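Local atomic coordinates of periplasmic binding protein (Xylanimonas cellulosilytica, PDB entry 4MX8), a protein that probably binds an iron-siderophore complex or a similar solute outside the cell and hands it to a membrane transporter for uptake. Residues Leu162-Ala167 and Thr301-Ile306; Ala170-Ala175 and Asp307-Val312. All blocks are in the same frame, centred on the assembly; numbering follows the deposited sequence.

Contact 1: Leu162-Ala167 and Thr301-Ile306; sequences LAELEA and TTRIMI
R303 leaves its helix with CG anti to the carbonyl carbon (chi1 -57°) and runs extended from CG to NE. Its CB starts alongside the neighbouring helix, and it is the end of the chain that closes in. CG rests against the CD2 methyl of L165 at 3.8 Å. One carbon further out, CD passes E164 OE1, and then the guanidinium takes over: NE gives its hydrogen to E164 OE1 at 2.9 Å, and NH2 to E164 OE2 at 3.2 Å. The grip is side-on and two-pronged, with each oxygen using its syn lone pair and the carboxylate tilted only 13° from the guanidinium plane. NH1 turns instead to E300, so the charge is probably shared between two acids. All this spans segments 162-167 and 301-306, set at 18° with axes 10.4 Å apart, on helices 155-179 and 299-309; the former is the long helix that links the two lobes in TroA-like binding proteins. Under the salt bridge, L165 wedges in: CD2 also meets T302 CB at 4.0 Å and I306 CD1 at 4.2 Å, while L141 of helix 137-152 packs on the same leucine. T302 OG1 is held by Y137 OH and the carbonyl of G298.

Contact 2: Ala170-Ala175 and Asp307-Val312; sequences AEAKAA and DDVLQV
The carboxylate of E171 has the CD1 methyl of L310 over one face, almost directly above its carbon, with CD to CD1 at 3.8 Å and both oxygens about as far from that methyl. A second flat group, the amide of Q311, works through its edge: NE2 reaches back along its own chain to the carbonyl O of D308, with the acceptor 10° out of the amide plane. This is where the lobe-linking helix 155-179 of the TroA-like fold packs against 307-312, near the C-terminus, and small residues let the two come close. A172 and A175, three apart on one face of that helix, bring the CA atoms of A172 and L310 to 5.3 Å.

L310 starts off alongside the helix, but its two branches part: CD1 lies on the E171 carboxylate, while CD2 touches A175 CB at 3.8 Å and the CA of A172. V309 points at the helix from the preceding position, its CG1 anti to the backbone N (chi1 173°), and meets A172 CB at 3.8 Å. V312 CG2, in the crowded position between the backbone N and the carbonyl carbon (chi1 -90°), rests on the carbonyl O of A175 at 4.0 Å. F216 packs on both A172 and V309; W248 of strand 246-251 backs both valines and W246 backs V312, tying this junction to the C-terminal lobe's sheet. D308 OD2 takes hydrogens from N288 N and W292 NE1. The carbonyl O of D308 is doubly used, on a lone pair by Q311 NE2 at 2.8 Å and by Q311 N at 3.2 Å.

Contacts 1 and 2 are successive steps along one helix pair, 155-179 against 299-309, their centres about 11 Å apart and the paired segments running in the same general N-to-C direction. The interface changes character along it: contact 1 has a salt bridge over a leucine, with CA atoms no nearer than 7.1 Å (L165 to R303), whereas contact 2 is mostly apolar and brings A172 CA to 5.3 Å from L310 CA. Their surroundings differ too. At contact 1, T301 reaches D58 and Y78, whereas contact 2 backs onto strands 246-251 and 284-287. F216 joins them, touching I306 in the first and V309 in the second. In this family the solute is typically held in the cleft between the lobes.

Contact 1: Leu162-Ala167 and Thr301-Ile306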
loop_
_atom_site.group_PDB
_atom_site.type_symbol
_atom_site.label_atom_id
_atom_site.label_comp_id
_atom_site.label_asym_id
_atom_site.label_seq_id
_atom_site.Cartn_x
_atom_site.Cartn_y
_atom_site.Cartn_z
ATOM N N LEU A 162 8.391 -14.325 -2.719
ATOM C CA LEU A 162 8.135 -14.297 -1.282
ATOM C C LEU A 162 9.421 -14.593 -0.481
ATOM O O LEU A 162 9.758 -13.869 0.465
ATOM C CB LEU A 162 6.964 -15.220 -0.901
ATOM C CG LEU A 162 5.591 -14.764 -1.435
ATOM C CD1 LEU A 162 4.456 -15.680 -1.071
ATOM C CD2 LEU A 162 5.252 -13.354 -0.982
ATOM N N ALA A 163 10.153 -15.630 -0.884
ATOM C CA ALA A 163 11.486 -15.883 -0.340
ATOM C C ALA A 163 12.391 -14.644 -0.410
ATOM O O ALA A 163 13.058 -14.295 0.563
ATOM C CB ALA A 163 12.124 -17.025 -1.069
ATOM N N GLU A 164 12.414 -13.989 -1.567
ATOM C CA GLU A 164 13.215 -12.796 -1.742
ATOM C C GLU A 164 12.729 -11.703 -0.793
ATOM O O GLU A 164 13.526 -11.087 -0.079
ATOM C CB GLU A 164 13.155 -12.310 -3.192
ATOM C CG GLU A 164 13.977 -11.051 -3.444
ATOM C CD GLU A 164 13.391 -10.134 -4.526
ATOM O OE1 GLU A 164 13.558 -8.886 -4.418
ATOM O OE2 GLU A 164 12.780 -10.665 -5.484
ATOM N N LEU A 165 11.420 -11.468 -0.773
ATOM C CA LEU A 165 10.862 -10.413 0.068
ATOM C C LEU A 165 11.054 -10.674 1.569
ATOM O O LEU A 165 11.241 -9.744 2.348
ATOM C CB LEU A 165 9.383 -10.175 -0.255
ATOM C CG LEU A 165 9.047 -9.612 -1.633
ATOM C CD1 LEU A 165 7.548 -9.427 -1.770
ATOM C CD2 LEU A 165 9.763 -8.292 -1.859
ATOM N N GLU A 166 11.007 -11.935 1.984
ATOM C CA GLU A 166 11.205 -12.240 3.392
ATOM C C GLU A 166 12.639 -11.915 3.786
ATOM O O GLU A 166 12.885 -11.331 4.842
ATOM C CB GLU A 166 10.870 -13.700 3.693
ATOM C CG GLU A 166 10.931 -14.040 5.169
ATOM C CD GLU A 166 10.422 -15.446 5.486
ATOM O OE1 GLU A 166 9.232 -15.716 5.199
ATOM O OE2 GLU A 166 11.201 -16.273 6.025
ATOM N N ALA A 167 13.581 -12.280 2.921
ATOM C CA ALA A 167 14.980 -11.956 3.143
ATOM C C ALA A 167 15.238 -10.442 3.134
ATOM O O ALA A 167 16.037 -9.938 3.924
ATOM C CB ALA A 167 15.844 -12.638 2.121
ATOM N N THR A 301 6.493 -2.943 -5.101
ATOM C CA THR A 301 6.259 -1.947 -4.071
ATOM C C THR A 301 6.968 -2.301 -2.755
ATOM O O THR A 301 7.596 -1.440 -2.128
ATOM C CB THR A 301 4.747 -1.800 -3.838
ATOM O OG1 THR A 301 4.142 -1.325 -5.046
ATOM C CG2 THR A 301 4.439 -0.828 -2.703
ATOM N N THR A 302 6.882 -3.566 -2.346
ATOM C CA THR A 302 7.530 -3.991 -1.107
ATOM C C THR A 302 9.049 -3.863 -1.227
ATOM O O THR A 302 9.729 -3.546 -0.253
ATOM C CB THR A 302 7.166 -5.441 -0.709
ATOM O OG1 THR A 302 5.748 -5.569 -0.599
ATOM C CG2 THR A 302 7.760 -5.787 0.625
ATOM N N ARG A 303 9.584 -4.103 -2.419
ATOM C CA ARG A 303 11.012 -3.901 -2.630
ATOM C C ARG A 303 11.336 -2.416 -2.446
ATOM O O ARG A 303 12.324 -2.079 -1.799
ATOM C CB ARG A 303 11.463 -4.367 -4.020
ATOM C CG ARG A 303 11.172 -5.811 -4.375
ATOM C CD ARG A 303 11.793 -6.161 -5.731
ATOM N NE ARG A 303 11.617 -7.563 -6.123
ATOM C CZ ARG A 303 10.817 -7.965 -7.107
ATOM N NH1 ARG A 303 10.124 -7.067 -7.793
ATOM N NH2 ARG A 303 10.715 -9.256 -7.415
ATOM N N ILE A 304 10.507 -1.532 -3.014
ATOM C CA ILE A 304 10.710 -0.094 -2.852
ATOM C C ILE A 304 10.685 0.279 -1.369
ATOM O O ILE A 304 11.518 1.045 -0.903
ATOM C CB ILE A 304 9.669 0.733 -3.626
ATOM C CG1 ILE A 304 9.862 0.567 -5.119
ATOM C CG2 ILE A 304 9.763 2.205 -3.292
ATOM C CD1 ILE A 304 8.768 1.216 -5.909
HETATM N N MSE A 305 9.735 -0.274 -0.627
HETATM C CA MSE A 305 9.704 -0.076 0.818
HETATM C C MSE A 305 11.002 -0.527 1.493
HETATM O O MSE A 305 11.610 0.226 2.258
HETATM C CB MSE A 305 8.527 -0.817 1.421
HETATM C CG MSE A 305 7.190 -0.312 0.918
HETATM SE SE MSE A 305 5.712 -1.309 1.666
HETATM C CE MSE A 305 4.296 -0.151 1.128
ATOM N N ILE A 306 11.425 -1.752 1.195
ATOM C CA ILE A 306 12.681 -2.283 1.718
ATOM C C ILE A 306 13.881 -1.354 1.450
ATOM O O ILE A 306 14.697 -1.116 2.336
ATOM C CB ILE A 306 12.944 -3.720 1.211
ATOM C CG1 ILE A 306 11.877 -4.666 1.774
ATOM C CG2 ILE A 306 14.298 -4.199 1.629
ATOM C CD1 ILE A 306 11.725 -5.948 1.013
#

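Contact 2: Ala170-Ala175 and Asp307-Val312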
loop_
_atom_site.group_PDB
_atom_site.type_symbol
_atom_site.label_atom_id
_atom_site.label_comp_id
_atom_site.label_asym_id
_atom_site.label_seq_id
_atom_site.Cartn_x
_atom_site.Cartn_y
_atom_site.Cartn_z
ATOM N N ALA A 170 13.738 -8.913 6.358
ATOM C CA ALA A 170 14.604 -9.229 7.483
ATOM C C ALA A 170 15.865 -8.394 7.446
ATOM O O ALA A 170 16.363 -7.996 8.494
ATOM C CB ALA A 170 14.943 -10.670 7.485
ATOM N N GLU A 171 16.370 -8.125 6.242
ATOM C CA GLU A 171 17.544 -7.273 6.069
ATOM C C GLU A 171 17.287 -5.881 6.619
ATOM O O GLU A 171 18.105 -5.352 7.366
ATOM C CB GLU A 171 17.940 -7.171 4.598
ATOM C CG GLU A 171 19.232 -6.387 4.352
ATOM C CD GLU A 171 19.546 -6.198 2.858
ATOM O OE1 GLU A 171 18.715 -6.619 2.008
ATOM O OE2 GLU A 171 20.617 -5.614 2.530
ATOM N N ALA A 172 16.143 -5.300 6.256
ATOM C CA ALA A 172 15.767 -3.973 6.731
ATOM C C ALA A 172 15.523 -3.942 8.241
ATOM O O ALA A 172 16.032 -3.060 8.934
ATOM C CB ALA A 172 14.559 -3.470 5.994
ATOM N N LYS A 173 14.747 -4.892 8.758
ATOM C CA LYS A 173 14.553 -4.992 10.213
ATOM C C LYS A 173 15.895 -5.008 10.960
ATOM O O LYS A 173 16.063 -4.342 11.987
ATOM C CB LYS A 173 13.717 -6.219 10.580
ATOM C CG LYS A 173 12.249 -6.106 10.247
ATOM C CD LYS A 173 11.528 -7.439 10.428
ATOM C CE LYS A 173 11.532 -7.862 11.871
ATOM N NZ LYS A 173 11.066 -9.263 12.051
ATOM N N ALA A 174 16.855 -5.762 10.433
ATOM C CA ALA A 174 18.191 -5.752 11.003
ATOM C C ALA A 174 18.796 -4.333 10.959
ATOM O O ALA A 174 19.316 -3.853 11.962
ATOM C CB ALA A 174 19.059 -6.734 10.301
ATOM N N ALA A 175 18.699 -3.655 9.814
ATOM C CA ALA A 175 19.205 -2.288 9.686
ATOM C C ALA A 175 18.579 -1.325 10.701
ATOM O O ALA A 175 19.283 -0.518 11.311
ATOM C CB ALA A 175 18.998 -1.784 8.289
ATOM N N ASP A 307 13.981 -0.798 0.250
ATOM C CA ASP A 307 15.077 0.122 -0.036
ATOM C C ASP A 307 14.926 1.390 0.767
ATOM O O ASP A 307 15.910 1.960 1.234
ATOM C CB ASP A 307 15.171 0.438 -1.529
ATOM C CG ASP A 307 16.005 -0.585 -2.289
ATOM O OD1 ASP A 307 16.200 -1.719 -1.771
ATOM O OD2 ASP A 307 16.472 -0.250 -3.405
ATOM N N ASP A 308 13.686 1.826 0.938
ATOM C CA ASP A 308 13.412 3.037 1.689
ATOM C C ASP A 308 13.843 2.872 3.136
ATOM O O ASP A 308 14.542 3.719 3.672
ATOM C CB ASP A 308 11.929 3.404 1.611
ATOM C CG ASP A 308 11.575 4.143 0.332
ATOM O OD1 ASP A 308 12.508 4.501 -0.460
ATOM O OD2 ASP A 308 10.352 4.378 0.138
ATOM N N VAL A 309 13.431 1.778 3.765
ATOM C CA VAL A 309 13.803 1.559 5.151
ATOM C C VAL A 309 15.325 1.421 5.265
ATOM O O VAL A 309 15.926 1.997 6.161
ATOM C CB VAL A 309 13.059 0.349 5.752
ATOM C CG1 VAL A 309 13.576 0.019 7.128
ATOM C CG2 VAL A 309 11.576 0.626 5.818
ATOM N N LEU A 310 15.959 0.719 4.326
ATOM C CA LEU A 310 17.413 0.495 4.387
ATOM C C LEU A 310 18.265 1.765 4.378
ATOM O O LEU A 310 19.465 1.702 4.619
ATOM C CB LEU A 310 17.879 -0.478 3.297
ATOM C CG LEU A 310 17.699 -1.980 3.566
ATOM C CD1 LEU A 310 17.830 -2.807 2.305
ATOM C CD2 LEU A 310 18.669 -2.461 4.606
ATOM N N GLN A 311 17.650 2.912 4.112
ATOM C CA GLN A 311 18.347 4.191 4.207
ATOM C C GLN A 311 18.922 4.454 5.595
ATOM O O GLN A 311 19.924 5.152 5.686
ATOM C CB GLN A 311 17.428 5.358 3.862
ATOM C CG GLN A 311 16.857 5.378 2.458
ATOM C CD GLN A 311 15.842 6.514 2.258
ATOM O OE1 GLN A 311 16.211 7.650 1.913
ATOM N NE2 GLN A 311 14.560 6.209 2.482
ATOM N N VAL A 312 18.303 3.944 6.673
ATOM C CA VAL A 312 18.862 4.208 8.018
ATOM C C VAL A 312 20.292 3.748 8.137
ATOM O O VAL A 312 21.074 4.335 8.884
ATOM C CB VAL A 312 18.133 3.535 9.191
ATOM C CG1 VAL A 312 17.054 4.416 9.716
ATOM C CG2 VAL A 312 17.627 2.155 8.817
#